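Local coordinates for protein diaminobutyrate-pyruvate transaminase and L-2,4-diaminobutyrate decarboxylase (Vibrio parahaemolyticus, PDB 2QMA) that probably uses pyridoxal phosphate to decarboxylate L-2,4-diaminobutyrate, through the C-terminal decarboxylase domain that this chain represents, in a longer protein that also carries an aminotransferase part, at residues 170-173 / 174-178; 180-183 / 184-187; 187-191 / 192-196; 215-218 / 219-223; 342-345 / 346-349. All coordinates share one frame; numbering follows the deposited sequence. Where two conformers were deposited one is given.

Interaction 1 (170-173 / 174-178)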
loop_
_atom_site.group_PDB
_atom_site.type_symbol
_atom_site.label_atom_id
_atom_site.label_comp_id
_atom_site.label_asym_id
_atom_site.label_seq_id
_atom_site.Cartn_x
_atom_site.Cartn_y
_atom_site.Cartn_z
ATOM N N SER A 170 -8.625 -5.162 0.599
ATOM C CA SER A 170 -9.505 -5.921 -0.267
ATOM C C SER A 170 -10.834 -6.204 0.433
ATOM O O SER A 170 -11.882 -5.977 -0.166
ATOM C CB SER A 170 -8.860 -7.211 -0.778
ATOM O OG SER A 170 -7.743 -6.917 -1.635
ATOM N N ASN A 171 -10.787 -6.665 1.689
ATOM C CA ASN A 171 -12.018 -6.833 2.485
ATOM C C ASN A 171 -12.893 -5.594 2.563
ATOM O O ASN A 171 -14.075 -5.657 2.301
ATOM C CB ASN A 171 -11.720 -7.359 3.886
ATOM C CG ASN A 171 -11.441 -8.834 3.895
ATOM O OD1 ASN A 171 -11.642 -9.541 2.892
ATOM N ND2 ASN A 171 -10.981 -9.333 5.044
ATOM N N GLN A 172 -12.265 -4.459 2.864
ATOM C CA GLN A 172 -12.954 -3.209 3.010
ATOM C C GLN A 172 -13.591 -2.831 1.662
ATOM O O GLN A 172 -14.739 -2.438 1.622
ATOM C CB GLN A 172 -11.957 -2.151 3.540
ATOM C CG GLN A 172 -12.306 -0.684 3.237
ATOM C CD GLN A 172 -11.142 0.215 3.556
ATOM O OE1 GLN A 172 -10.037 -0.266 3.848
ATOM N NE2 GLN A 172 -11.364 1.537 3.482
HETATM N N MSE A 173 -12.867 -3.036 0.572
HETATM C CA MSE A 173 -13.394 -2.660 -0.730
HETATM C C MSE A 173 -14.539 -3.571 -1.165
HETATM O O MSE A 173 -15.536 -3.083 -1.630
HETATM C CB MSE A 173 -12.295 -2.633 -1.765
HETATM C CG MSE A 173 -11.571 -1.314 -1.765
HETATM SE SE MSE A 173 -10.193 -1.344 -3.040
HETATM C CE MSE A 173 -10.994 -2.428 -4.469
ATOM N N GLY A 174 -14.396 -4.888 -0.980
ATOM C CA GLY A 174 -15.473 -5.841 -1.318
ATOM C C GLY A 174 -16.753 -5.459 -0.572
ATOM O O GLY A 174 -17.837 -5.392 -1.163
ATOM N N LEU A 175 -16.638 -5.193 0.720
ATOM C CA LEU A 175 -17.809 -4.866 1.524
ATOM C C LEU A 175 -18.350 -3.463 1.274
ATOM O O LEU A 175 -19.560 -3.243 1.382
ATOM C CB LEU A 175 -17.513 -5.075 3.014
ATOM C CG LEU A 175 -17.268 -6.545 3.394
ATOM C CD1 LEU A 175 -16.695 -6.632 4.805
ATOM C CD2 LEU A 175 -18.519 -7.394 3.307
HETATM N N MSE A 176 -17.475 -2.510 0.975
HETATM C CA MSE A 176 -17.956 -1.192 0.529
HETATM C C MSE A 176 -18.725 -1.310 -0.793
HETATM O O MSE A 176 -19.754 -0.666 -0.973
HETATM C CB MSE A 176 -16.819 -0.196 0.298
HETATM C CG MSE A 176 -17.361 1.224 0.177
HETATM SE SE MSE A 176 -15.867 2.383 -0.170
HETATM C CE MSE A 176 -14.992 1.901 1.460
ATOM N N LEU A 177 -18.231 -2.115 -1.734
ATOM C CA LEU A 177 -19.010 -2.326 -2.989
ATOM C C LEU A 177 -20.381 -2.887 -2.640
ATOM O O LEU A 177 -21.392 -2.443 -3.176
ATOM C CB LEU A 177 -18.302 -3.223 -4.015
ATOM C CG LEU A 177 -17.046 -2.568 -4.609
ATOM C CD1 LEU A 177 -16.302 -3.632 -5.434
ATOM C CD2 LEU A 177 -17.395 -1.327 -5.419
ATOM N N ALA A 178 -20.409 -3.826 -1.702
ATOM C CA ALA A 178 -21.691 -4.444 -1.283
ATOM C C ALA A 178 -22.635 -3.398 -0.693
ATOM O O ALA A 178 -23.810 -3.427 -0.970
ATOM C CB ALA A 178 -21.441 -5.569 -0.288
#

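Interaction 2 (180-183 / 184-187)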
loop_
_atom_site.group_PDB
_atom_site.type_symbol
_atom_site.label_atom_id
_atom_site.label_comp_id
_atom_site.label_asym_id
_atom_site.label_seq_id
_atom_site.Cartn_x
_atom_site.Cartn_y
_atom_site.Cartn_z
ATOM N N ASP A 180 -22.751 -0.110 -1.289
ATOM C CA ASP A 180 -23.303 0.763 -2.328
ATOM C C ASP A 180 -24.272 -0.049 -3.212
ATOM O O ASP A 180 -25.297 0.476 -3.700
ATOM C CB ASP A 180 -22.161 1.338 -3.164
ATOM C CG ASP A 180 -21.362 2.411 -2.433
ATOM O OD1 ASP A 180 -21.348 2.477 -1.170
ATOM O OD2 ASP A 180 -20.706 3.172 -3.127
ATOM N N TRP A 181 -23.957 -1.326 -3.418
ATOM C CA TRP A 181 -24.764 -2.202 -4.297
ATOM C C TRP A 181 -26.191 -2.323 -3.713
ATOM O O TRP A 181 -27.201 -2.211 -4.444
ATOM C CB TRP A 181 -24.048 -3.566 -4.442
ATOM C CG TRP A 181 -24.813 -4.702 -5.063
ATOM C CD1 TRP A 181 -24.911 -5.021 -6.374
ATOM C CD2 TRP A 181 -25.548 -5.679 -4.345
ATOM N NE1 TRP A 181 -25.681 -6.155 -6.530
ATOM C CE2 TRP A 181 -26.081 -6.581 -5.288
ATOM C CE3 TRP A 181 -25.790 -5.890 -2.979
ATOM C CZ2 TRP A 181 -26.848 -7.700 -4.911
ATOM C CZ3 TRP A 181 -26.564 -6.987 -2.604
ATOM C CH2 TRP A 181 -27.103 -7.866 -3.581
ATOM N N ILE A 182 -26.275 -2.523 -2.398
ATOM C CA ILE A 182 -27.581 -2.802 -1.815
ATOM C C ILE A 182 -28.426 -1.520 -1.798
ATOM O O ILE A 182 -29.625 -1.626 -2.054
ATOM C CB ILE A 182 -27.516 -3.380 -0.380
ATOM C CG1 ILE A 182 -28.902 -3.965 0.030
ATOM C CG2 ILE A 182 -27.070 -2.342 0.642
ATOM C CD1 ILE A 182 -29.413 -5.102 -0.869
ATOM N N ALA A 183 -27.817 -0.352 -1.479
ATOM C CA ALA A 183 -28.575 0.921 -1.552
ATOM C C ALA A 183 -29.051 1.190 -2.971
ATOM O O ALA A 183 -30.171 1.727 -3.197
ATOM C CB ALA A 183 -27.778 2.136 -1.008
ATOM N N ASP A 184 -28.223 0.841 -3.954
ATOM C CA ASP A 184 -28.636 1.038 -5.362
ATOM C C ASP A 184 -29.802 0.096 -5.690
ATOM O O ASP A 184 -30.784 0.473 -6.342
ATOM C CB ASP A 184 -27.473 0.750 -6.307
ATOM C CG ASP A 184 -27.873 0.904 -7.769
ATOM O OD1 ASP A 184 -28.347 1.986 -8.103
ATOM O OD2 ASP A 184 -27.765 -0.068 -8.539
ATOM N N LYS A 185 -29.695 -1.139 -5.234
ATOM C CA LYS A 185 -30.754 -2.134 -5.509
ATOM C C LYS A 185 -32.077 -1.773 -4.798
ATOM O O LYS A 185 -33.130 -1.749 -5.440
ATOM C CB LYS A 185 -30.262 -3.540 -5.137
ATOM C CG LYS A 185 -31.283 -4.655 -5.278
ATOM C CD LYS A 185 -30.866 -5.823 -4.349
ATOM C CE LYS A 185 -30.078 -6.885 -5.087
ATOM N NZ LYS A 185 -30.667 -7.300 -6.401
ATOM N N LEU A 186 -32.030 -1.468 -3.500
ATOM C CA LEU A 186 -33.280 -1.202 -2.740
ATOM C C LEU A 186 -34.028 0.104 -3.113
ATOM O O LEU A 186 -35.273 0.126 -3.161
ATOM C CB LEU A 186 -33.052 -1.324 -1.207
ATOM C CG LEU A 186 -32.553 -2.694 -0.702
ATOM C CD1 LEU A 186 -32.368 -2.743 0.832
ATOM C CD2 LEU A 186 -33.413 -3.884 -1.165
ATOM N N SER A 187 -33.292 1.190 -3.365
ATOM C CA SER A 187 -33.916 2.495 -3.542
ATOM C C SER A 187 -33.219 3.363 -4.597
ATOM O O SER A 187 -33.430 4.593 -4.658
ATOM C CB SER A 187 -33.986 3.218 -2.185
ATOM O OG SER A 187 -32.686 3.359 -1.612
HETATM O O HOH W 1 -27.226 -2.615 -7.117
HETATM O O HOH W 2 -28.275 -7.451 -8.300
#

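Interaction 3 (187-191 / 192-196)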
loop_
_atom_site.group_PDB
_atom_site.type_symbol
_atom_site.label_atom_id
_atom_site.label_comp_id
_atom_site.label_asym_id
_atom_site.label_seq_id
_atom_site.Cartn_x
_atom_site.Cartn_y
_atom_site.Cartn_z
ATOM N N SER A 187 -33.292 1.190 -3.365
ATOM C CA SER A 187 -33.916 2.495 -3.542
ATOM C C SER A 187 -33.219 3.363 -4.597
ATOM O O SER A 187 -33.430 4.593 -4.658
ATOM C CB SER A 187 -33.986 3.218 -2.185
ATOM O OG SER A 187 -32.686 3.359 -1.612
ATOM N N GLY A 188 -32.398 2.731 -5.433
ATOM C CA GLY A 188 -31.638 3.457 -6.457
ATOM C C GLY A 188 -30.843 4.625 -5.857
ATOM O O GLY A 188 -30.717 5.694 -6.458
ATOM N N HIS A 189 -30.295 4.422 -4.658
ATOM C CA HIS A 189 -29.701 5.500 -3.912
ATOM C C HIS A 189 -28.176 5.444 -4.090
ATOM O O HIS A 189 -27.565 4.392 -3.746
ATOM C CB HIS A 189 -30.029 5.303 -2.424
ATOM C CG HIS A 189 -29.454 6.343 -1.518
ATOM N ND1 HIS A 189 -30.191 7.411 -1.052
ATOM C CD2 HIS A 189 -28.229 6.448 -0.942
ATOM C CE1 HIS A 189 -29.429 8.153 -0.265
ATOM N NE2 HIS A 189 -28.241 7.582 -0.169
ATOM N N SER A 190 -27.580 6.529 -4.618
ATOM C CA SER A 190 -26.126 6.625 -4.739
ATOM C C SER A 190 -25.470 7.012 -3.397
ATOM O O SER A 190 -25.516 8.180 -2.982
ATOM C CB SER A 190 -25.686 7.600 -5.836
ATOM O OG SER A 190 -24.272 7.708 -5.804
ATOM N N ILE A 191 -24.905 6.028 -2.711
ATOM C CA ILE A 191 -24.090 6.333 -1.504
ATOM C C ILE A 191 -22.875 7.210 -1.872
ATOM O O ILE A 191 -22.548 8.189 -1.172
ATOM C CB ILE A 191 -23.686 5.058 -0.723
ATOM C CG1 ILE A 191 -24.948 4.380 -0.171
ATOM C CG2 ILE A 191 -22.641 5.413 0.438
ATOM C CD1 ILE A 191 -24.622 3.114 0.654
ATOM N N GLN A 192 -22.289 6.956 -3.047
ATOM C CA GLN A 192 -21.231 7.798 -3.531
ATOM C C GLN A 192 -21.605 9.288 -3.498
ATOM O O GLN A 192 -20.821 10.118 -3.009
ATOM C CB GLN A 192 -20.828 7.377 -4.945
ATOM C CG GLN A 192 -19.558 8.024 -5.441
ATOM C CD GLN A 192 -19.418 7.882 -6.948
ATOM O OE1 GLN A 192 -20.348 8.180 -7.697
ATOM N NE2 GLN A 192 -18.242 7.463 -7.397
ATOM N N LYS A 193 -22.780 9.623 -4.041
ATOM C CA LYS A 193 -23.210 11.025 -4.161
ATOM C C LYS A 193 -23.855 11.570 -2.896
ATOM O O LYS A 193 -23.615 12.742 -2.533
ATOM C CB LYS A 193 -24.205 11.191 -5.328
ATOM C CG LYS A 193 -23.583 10.924 -6.687
ATOM C CD LYS A 193 -24.570 11.021 -7.881
ATOM C CE LYS A 193 -24.237 9.966 -8.967
ATOM N NZ LYS A 193 -24.030 8.565 -8.385
ATOM N N LEU A 194 -24.664 10.726 -2.240
ATOM C CA LEU A 194 -25.566 11.166 -1.173
ATOM C C LEU A 194 -25.209 10.739 0.261
ATOM O O LEU A 194 -25.827 11.206 1.231
ATOM C CB LEU A 194 -26.971 10.660 -1.484
ATOM C CG LEU A 194 -27.525 11.074 -2.847
ATOM C CD1 LEU A 194 -28.987 10.684 -2.907
ATOM C CD2 LEU A 194 -27.328 12.583 -3.037
ATOM N N GLY A 195 -24.254 9.824 0.399
ATOM C CA GLY A 195 -24.000 9.193 1.713
ATOM C C GLY A 195 -24.976 8.075 2.038
ATOM O O GLY A 195 -25.809 7.661 1.208
ATOM N N LEU A 196 -24.895 7.556 3.255
ATOM C CA LEU A 196 -25.749 6.405 3.578
ATOM C C LEU A 196 -27.240 6.758 3.474
ATOM O O LEU A 196 -27.636 7.821 3.918
ATOM C CB LEU A 196 -25.420 5.922 5.014
ATOM C CG LEU A 196 -23.985 5.526 5.307
ATOM C CD1 LEU A 196 -23.976 5.051 6.784
ATOM C CD2 LEU A 196 -23.457 4.436 4.269
#

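Interaction 4 (215-218 / 219-223)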
loop_
_atom_site.group_PDB
_atom_site.type_symbol
_atom_site.label_atom_id
_atom_site.label_comp_id
_atom_site.label_asym_id
_atom_site.label_seq_id
_atom_site.Cartn_x
_atom_site.Cartn_y
_atom_site.Cartn_z
ATOM N N VAL A 215 -13.618 -7.457 9.150
ATOM C CA VAL A 215 -15.079 -7.305 8.844
ATOM C C VAL A 215 -15.691 -6.211 9.726
ATOM O O VAL A 215 -16.327 -5.299 9.232
ATOM C CB VAL A 215 -15.938 -8.634 8.924
ATOM C CG1 VAL A 215 -17.427 -8.362 8.619
ATOM C CG2 VAL A 215 -15.415 -9.701 7.966
ATOM N N GLN A 216 -15.520 -6.334 11.041
ATOM C CA GLN A 216 -15.952 -5.305 11.978
ATOM C C GLN A 216 -15.244 -3.973 11.642
ATOM O O GLN A 216 -15.876 -2.927 11.595
ATOM C CB GLN A 216 -15.594 -5.744 13.395
ATOM C CG GLN A 216 -16.443 -6.896 13.884
ATOM C CD GLN A 216 -16.026 -8.325 13.418
ATOM O OE1 GLN A 216 -15.260 -8.540 12.470
ATOM N NE2 GLN A 216 -16.556 -9.306 14.120
ATOM N N LYS A 217 -13.933 -4.033 11.377
ATOM C CA LYS A 217 -13.155 -2.793 11.146
ATOM C C LYS A 217 -13.633 -2.162 9.837
ATOM O O LYS A 217 -13.743 -0.943 9.734
ATOM C CB LYS A 217 -11.649 -3.064 11.074
ATOM C CG LYS A 217 -11.057 -3.563 12.379
ATOM C CD LYS A 217 -9.545 -3.692 12.288
ATOM C CE LYS A 217 -8.855 -2.676 13.182
ATOM N NZ LYS A 217 -7.407 -3.056 13.419
ATOM N N SER A 218 -13.956 -3.008 8.866
ATOM C CA SER A 218 -14.472 -2.539 7.579
ATOM C C SER A 218 -15.800 -1.840 7.802
ATOM O O SER A 218 -16.024 -0.747 7.301
ATOM C CB SER A 218 -14.639 -3.718 6.609
ATOM O OG SER A 218 -13.357 -4.044 6.098
ATOM N N ALA A 219 -16.670 -2.458 8.598
ATOM C CA ALA A 219 -17.969 -1.852 8.884
ATOM C C ALA A 219 -17.831 -0.483 9.564
ATOM O O ALA A 219 -18.567 0.466 9.241
ATOM C CB ALA A 219 -18.871 -2.822 9.711
ATOM N N SER A 220 -16.917 -0.379 10.526
ATOM C CA SER A 220 -16.640 0.890 11.224
ATOM C C SER A 220 -16.122 1.969 10.234
ATOM O O SER A 220 -16.537 3.116 10.256
ATOM C CB SER A 220 -15.629 0.640 12.337
ATOM O OG SER A 220 -16.238 -0.221 13.290
ATOM N N TRP A 221 -15.219 1.569 9.347
ATOM C CA TRP A 221 -14.673 2.529 8.417
ATOM C C TRP A 221 -15.741 3.088 7.472
ATOM O O TRP A 221 -15.781 4.305 7.244
ATOM C CB TRP A 221 -13.504 1.920 7.632
ATOM C CG TRP A 221 -12.300 1.556 8.506
ATOM C CD1 TRP A 221 -11.911 2.142 9.692
ATOM C CD2 TRP A 221 -11.320 0.537 8.228
ATOM N NE1 TRP A 221 -10.743 1.550 10.163
ATOM C CE2 TRP A 221 -10.369 0.561 9.286
ATOM C CE3 TRP A 221 -11.163 -0.411 7.185
ATOM C CZ2 TRP A 221 -9.272 -0.329 9.331
ATOM C CZ3 TRP A 221 -10.077 -1.292 7.232
ATOM C CH2 TRP A 221 -9.146 -1.242 8.301
HETATM N N MSE A 222 -16.610 2.221 6.965
HETATM C CA MSE A 222 -17.560 2.632 5.931
HETATM C C MSE A 222 -18.855 3.238 6.491
HETATM O O MSE A 222 -19.771 3.552 5.716
HETATM C CB MSE A 222 -17.824 1.456 4.978
HETATM C CG MSE A 222 -18.755 0.441 5.543
HETATM SE SE MSE A 222 -18.968 -1.149 4.421
HETATM C CE MSE A 222 -17.206 -1.671 4.255
ATOM N N GLY A 223 -18.931 3.425 7.818
ATOM C CA GLY A 223 -20.015 4.200 8.425
ATOM C C GLY A 223 -21.149 3.356 9.045
ATOM O O GLY A 223 -22.113 3.925 9.540
#

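Interaction 5 (342-345 / 346-349)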
loop_
_atom_site.group_PDB
_atom_site.type_symbol
_atom_site.label_atom_id
_atom_site.label_comp_id
_atom_site.label_asym_id
_atom_site.label_seq_id
_atom_site.Cartn_x
_atom_site.Cartn_y
_atom_site.Cartn_z
ATOM N N SER A 342 -19.286 -4.417 -13.669
ATOM C CA SER A 342 -20.213 -3.293 -13.594
ATOM C C SER A 342 -20.323 -2.779 -12.140
ATOM O O SER A 342 -20.606 -1.593 -11.912
ATOM C CB SER A 342 -21.575 -3.623 -14.228
ATOM O OG SER A 342 -22.382 -4.269 -13.283
ATOM N N ASN A 343 -20.059 -3.659 -11.168
ATOM C CA ASN A 343 -20.061 -3.265 -9.789
ATOM C C ASN A 343 -18.960 -2.243 -9.406
ATOM O O ASN A 343 -19.106 -1.530 -8.417
ATOM C CB ASN A 343 -20.047 -4.496 -8.845
ATOM C CG ASN A 343 -21.367 -5.282 -8.852
ATOM O OD1 ASN A 343 -21.382 -6.531 -8.801
ATOM N ND2 ASN A 343 -22.455 -4.573 -8.888
ATOM N N PHE A 344 -17.879 -2.187 -10.178
ATOM C CA PHE A 344 -16.832 -1.169 -10.000
ATOM C C PHE A 344 -17.351 0.267 -10.271
ATOM O O PHE A 344 -16.697 1.221 -9.868
ATOM C CB PHE A 344 -15.580 -1.471 -10.877
ATOM C CG PHE A 344 -14.692 -2.553 -10.332
ATOM C CD1 PHE A 344 -14.420 -2.618 -8.970
ATOM C CD2 PHE A 344 -14.068 -3.473 -11.181
ATOM C CE1 PHE A 344 -13.582 -3.587 -8.442
ATOM C CE2 PHE A 344 -13.222 -4.458 -10.661
ATOM C CZ PHE A 344 -12.975 -4.526 -9.297
ATOM N N LYS A 345 -18.511 0.397 -10.927
ATOM C CA LYS A 345 -19.133 1.689 -11.248
ATOM C C LYS A 345 -19.355 2.527 -9.994
ATOM O O LYS A 345 -19.333 3.743 -10.077
ATOM C CB LYS A 345 -20.467 1.522 -12.010
ATOM C CG LYS A 345 -21.658 1.178 -11.111
ATOM C CD LYS A 345 -22.856 0.649 -11.854
ATOM C CE LYS A 345 -23.873 0.055 -10.867
ATOM N NZ LYS A 345 -25.231 -0.094 -11.474
ATOM N N PHE A 346 -19.573 1.863 -8.851
ATOM C CA PHE A 346 -19.736 2.546 -7.554
ATOM C C PHE A 346 -18.494 3.310 -7.082
ATOM O O PHE A 346 -18.620 4.273 -6.324
ATOM C CB PHE A 346 -20.237 1.565 -6.473
ATOM C CG PHE A 346 -21.565 0.914 -6.816
ATOM C CD1 PHE A 346 -22.690 1.695 -7.095
ATOM C CD2 PHE A 346 -21.677 -0.474 -6.866
ATOM C CE1 PHE A 346 -23.932 1.111 -7.410
ATOM C CE2 PHE A 346 -22.893 -1.076 -7.171
ATOM C CZ PHE A 346 -24.032 -0.285 -7.446
ATOM N N LEU A 347 -17.323 2.898 -7.562
ATOM C CA LEU A 347 -16.022 3.470 -7.174
ATOM C C LEU A 347 -15.616 4.676 -7.979
ATOM O O LEU A 347 -14.602 5.310 -7.682
ATOM C CB LEU A 347 -14.910 2.434 -7.375
ATOM C CG LEU A 347 -14.792 1.240 -6.454
ATOM C CD1 LEU A 347 -13.990 0.172 -7.174
ATOM C CD2 LEU A 347 -14.137 1.591 -5.124
ATOM N N LEU A 348 -16.402 4.991 -8.996
ATOM C CA LEU A 348 -15.936 5.789 -10.108
ATOM C C LEU A 348 -16.564 7.183 -10.092
ATOM O O LEU A 348 -17.804 7.333 -10.255
ATOM C CB LEU A 348 -16.233 4.995 -11.382
ATOM C CG LEU A 348 -16.574 5.518 -12.761
ATOM C CD1 LEU A 348 -15.467 6.426 -13.316
ATOM C CD2 LEU A 348 -16.822 4.282 -13.646
ATOM N N HIS A 349 -15.716 8.199 -9.872
ATOM C CA HIS A 349 -16.190 9.588 -9.679
ATOM C C HIS A 349 -15.812 10.532 -10.835
ATOM O O HIS A 349 -15.517 10.065 -11.957
ATOM C CB HIS A 349 -15.720 10.146 -8.315
ATOM C CG HIS A 349 -15.904 11.632 -8.149
ATOM N ND1 HIS A 349 -16.820 12.369 -8.877
ATOM C CD2 HIS A 349 -15.301 12.514 -7.310
ATOM C CE1 HIS A 349 -16.762 13.638 -8.507
ATOM N NE2 HIS A 349 -15.847 13.753 -7.556
#

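Interaction 1 (170-173 / 174-178)
Gln172 and the selenomethionine Met176 lie side by side along one flank of helix 167-187, pointing the same way one turn apart. In both, CG stands anti to the backbone N (chi1 156° in Gln172, -166° in Met176), which sends the two chains off in a common direction. Gln172 runs on extended, whereas Met176 bends back at its last torsion and brings CE to 4.1 Å from Gln172 CG, with the amide NE2 of Gln172 at nearly the same separation. This flank faces the dimer interface: Gln172 packs on Gln172 of the second subunit, and Met176 on Trp221 of that subunit.

Leu175 and Leu177 take the other common course, with CG beside the backbone N, and each leans back over a carbonyl of the preceding turn. Leu175 CG rests 3.5 Å from Asn171 O, and Leu177 CG 3.4 Å from Met173 O. The same oxygens accept the helical bonds, Leu175 N to Asn171 O at 3.0 Å and Leu177 N to Met173 O at 2.9 Å. Between these bonds, Met176 N reaches Gln172 O at 2.8 Å.

The amide of Asn171 turns to a different side of the helix, where OD1 accepts from His292 and bonds to Ser320, while ND2 serves Thr214 and Asp294. Its side chain is about 8 Å from that of Lys325, the predicted attachment point of pyridoxal phosphate, which is not attached here. The helix presents a polar residue near the predicted cofactor site and the flank of Gln172 and Met176 to the partner subunit, within the large domain of a fold-type I pyridoxal-phosphate enzyme.

Interaction 2 (180-183 / 184-187)
Trp181 carries its indole alongside Lys185, one turn further on, and the six-membered part of the ring takes the contact: CZ2 lies 3.3 Å from Lys185 CE, with CH2 only slightly farther from the same carbon. The methylene meets the ring obliquely. Both side chains leave the helix the same way, each with CG anti to the backbone N (chi1 168° for Trp181 and 176° for Lys185), but the lysine bends at its last two torsions, which brings CE up to the indole and leaves the ammonium beside it. A water takes a hydrogen bond from Lys185 NZ at 3.1 Å and a weak one from Trp181 NE1, so the polar ends of the pair are joined through solvent.

This is i to i+4 pairing along the last turns of helix 167-187, whose backbone bonds run from Asp184 N to Asp180 O through to Ser187 N and Ala183 O. A second water bridges the turn. It donates to Trp181 O at 2.7 Å and to Asp184 OD2 at 3.0 Å, linking a carbonyl that already accepts from Lys185 N to the carboxylate.

Ile182 works the next flank. Its CD1 touches Lys185 CD at 3.8 Å, while its CG1 meets Leu186 CD1 at the same separation, the branched chains lying at a slant to each other. Ile182 and Leu186 both face strand 258-265, packing on Phe260 and Ile258 respectively. Trp181 also meets Trp290 and His317 edge-to-face.

Interaction 3 (187-191 / 192-196)
The imidazole of His189 has Leu194 CD1 over one face, a CH-pi contact 4.1 Å from the ring centroid and 29° off its normal. At the ring edge sits the carbonyl of Gly195, whose oxygen lies only 6° out of the ring plane and accepts from His189 NE2 at 2.8 Å. Ile191 CG1 also lies in plane at the edge. CG of the histidine stands anti to the backbone N (chi1 179°), which places the ring on the side of the carbonyl carbon, where it meets Gly195. The in-plane bond holds the rotation of the ring, and the methyl packs on its face.

Ser190 is the N-cap of the short helix 191-194. Its OG accepts from Lys193 N at 3.0 Å, and also from Lys193 NZ at 2.7 Å, since the lysine chain bends at its last two torsions and curls back over the helix start. Two donors from one residue thus grip a single hydroxyl oxygen. Ser190 O meanwhile receives Leu194 N, and Gly195 N bonds to Ile191 O at 2.8 Å. Gly195, the first residue after the helix, has positive phi.

On another side of the turn, Ile191 CD1 touches Leu196 CD2 at 4.0 Å, the two chains meeting at a slant. Ile191 packs on Ala183 of helix 167-187, and Leu196 meets Leu196 of the second subunit. Gln192 NE2 bonds to Leu348 O.

Interaction 4 (215-218 / 219-223)
Ser218, Lys217 and Trp221 carry most of this contact, at the end of helix 214-221, the helical link of a beta-alpha-beta unit between strands 203-208 and 229-232. The helix stops in a Schellman motif: Gly223 follows with positive phi, a conformation in which a side chain would crowd against the preceding carbonyl.

Trp221 turns CG beside its backbone N (chi1 -64°), and the indole lies back over the turn before it. Lys217 O stands 3.1 Å above the ring plane, off toward the rim, while also accepting Trp221 N at 2.9 Å. Farther out, Lys217 CB lies over the same indole, 4.2 Å from the centroid of the six-membered ring and only 15° off its normal, a CH-pi contact. The start of the lysine chain and its carbonyl thus pack against the aromatic surface, while the rest of the chain leads away from it.

Ser218 meets the selenomethionine Met222 instead. CG of Met222 sits between its backbone N and carbonyl carbon (chi1 78°), and a bend at the last torsion folds the methyl back against the preceding turn, so that CE comes within 3.4 Å of Ser218 O and 4.0 Å of Ser218 CB. The hydroxyl of Ser218 bonds to Thr214 O.

This helix end also belongs to the dimer interface, where Arg179 of the second subunit donates through NH1 to Trp221 O and through NH2 to Ser220 O. Ser220 OG, which bonds to Gln192 O of that subunit, lies 3.2 Å from Gln216 O in its own helix.

Interaction 5 (342-345 / 346-349)
Lys345 holds CG between its backbone N and carbonyl carbon (chi1 80°), and from there the chain runs extended alongside the ring of the next residue, Phe346, whose CG stands beside its own N. These torsions lay the lysine methylenes over one face of the phenyl group. They do so within a 3-10 helix that runs through residues 342-347, in the segment that follows strand 334-338; its i to i+3 bonds are Lys345 N to Ser342 O, Leu347 N to Phe344 O at 2.9 Å, and weak ones from Phe346 N to Asn343 O and Leu348 N to Lys345 O.

Lys345 CG sits over the middle of the ring, 4.2 Å from the centroid and 11° off the normal, a CH-pi contact. Farther along, CE comes to 3.4 Å from Phe346 CZ. The ammonium beyond it makes a long, weak ion pair with Asp184 of helix 167-187, against which Phe346 also packs.

Asn343 lies beside Phe346 and points the same way, its amide plane only 13° from that of the ring. ND2 stands 3.9 Å from Phe346 CE2, and the backbone oxygen Asn343 O reaches the ring obliquely at CD2, 3.2 Å away. Trp181 of helix 167-187 touches the asparagine.

Phe344 and Leu347 form a second pair, extending the same way from the turn. Leu347 packs on Leu177 and Phe344 on Ile162 of strand 160-164, tying the turn to helix and sheet. Leu347 CD1 approaches the Phe344 ring obliquely, 3.3 Å from CD1 of the phenylalanine.

How the interactions relate
Interactions 1 and 4 are the buried pair, where helix 167-187 and helix 214-221 meet through Gln172 on Ser218 and Met222 CE on Leu175. Interaction 5 lies at the surface, while interactions 2 and 3 are partly buried. Interactions 1 and 2 occupy successive parts of one helix, and interaction 3 follows directly, sharing Ser187. Interaction 5 packs against both helix parts, with Phe346 against Asp180 and Asp184, and Leu177 against Asn343 O. Selenomethionine packing marks the two buried contacts, water bridges interaction 2 and polar capping interaction 3; lysine methylenes lie against aromatic rings in interactions 2, 4 and 5. Interactions 1, 3 and 4, and the end of interaction 5, touch the second subunit.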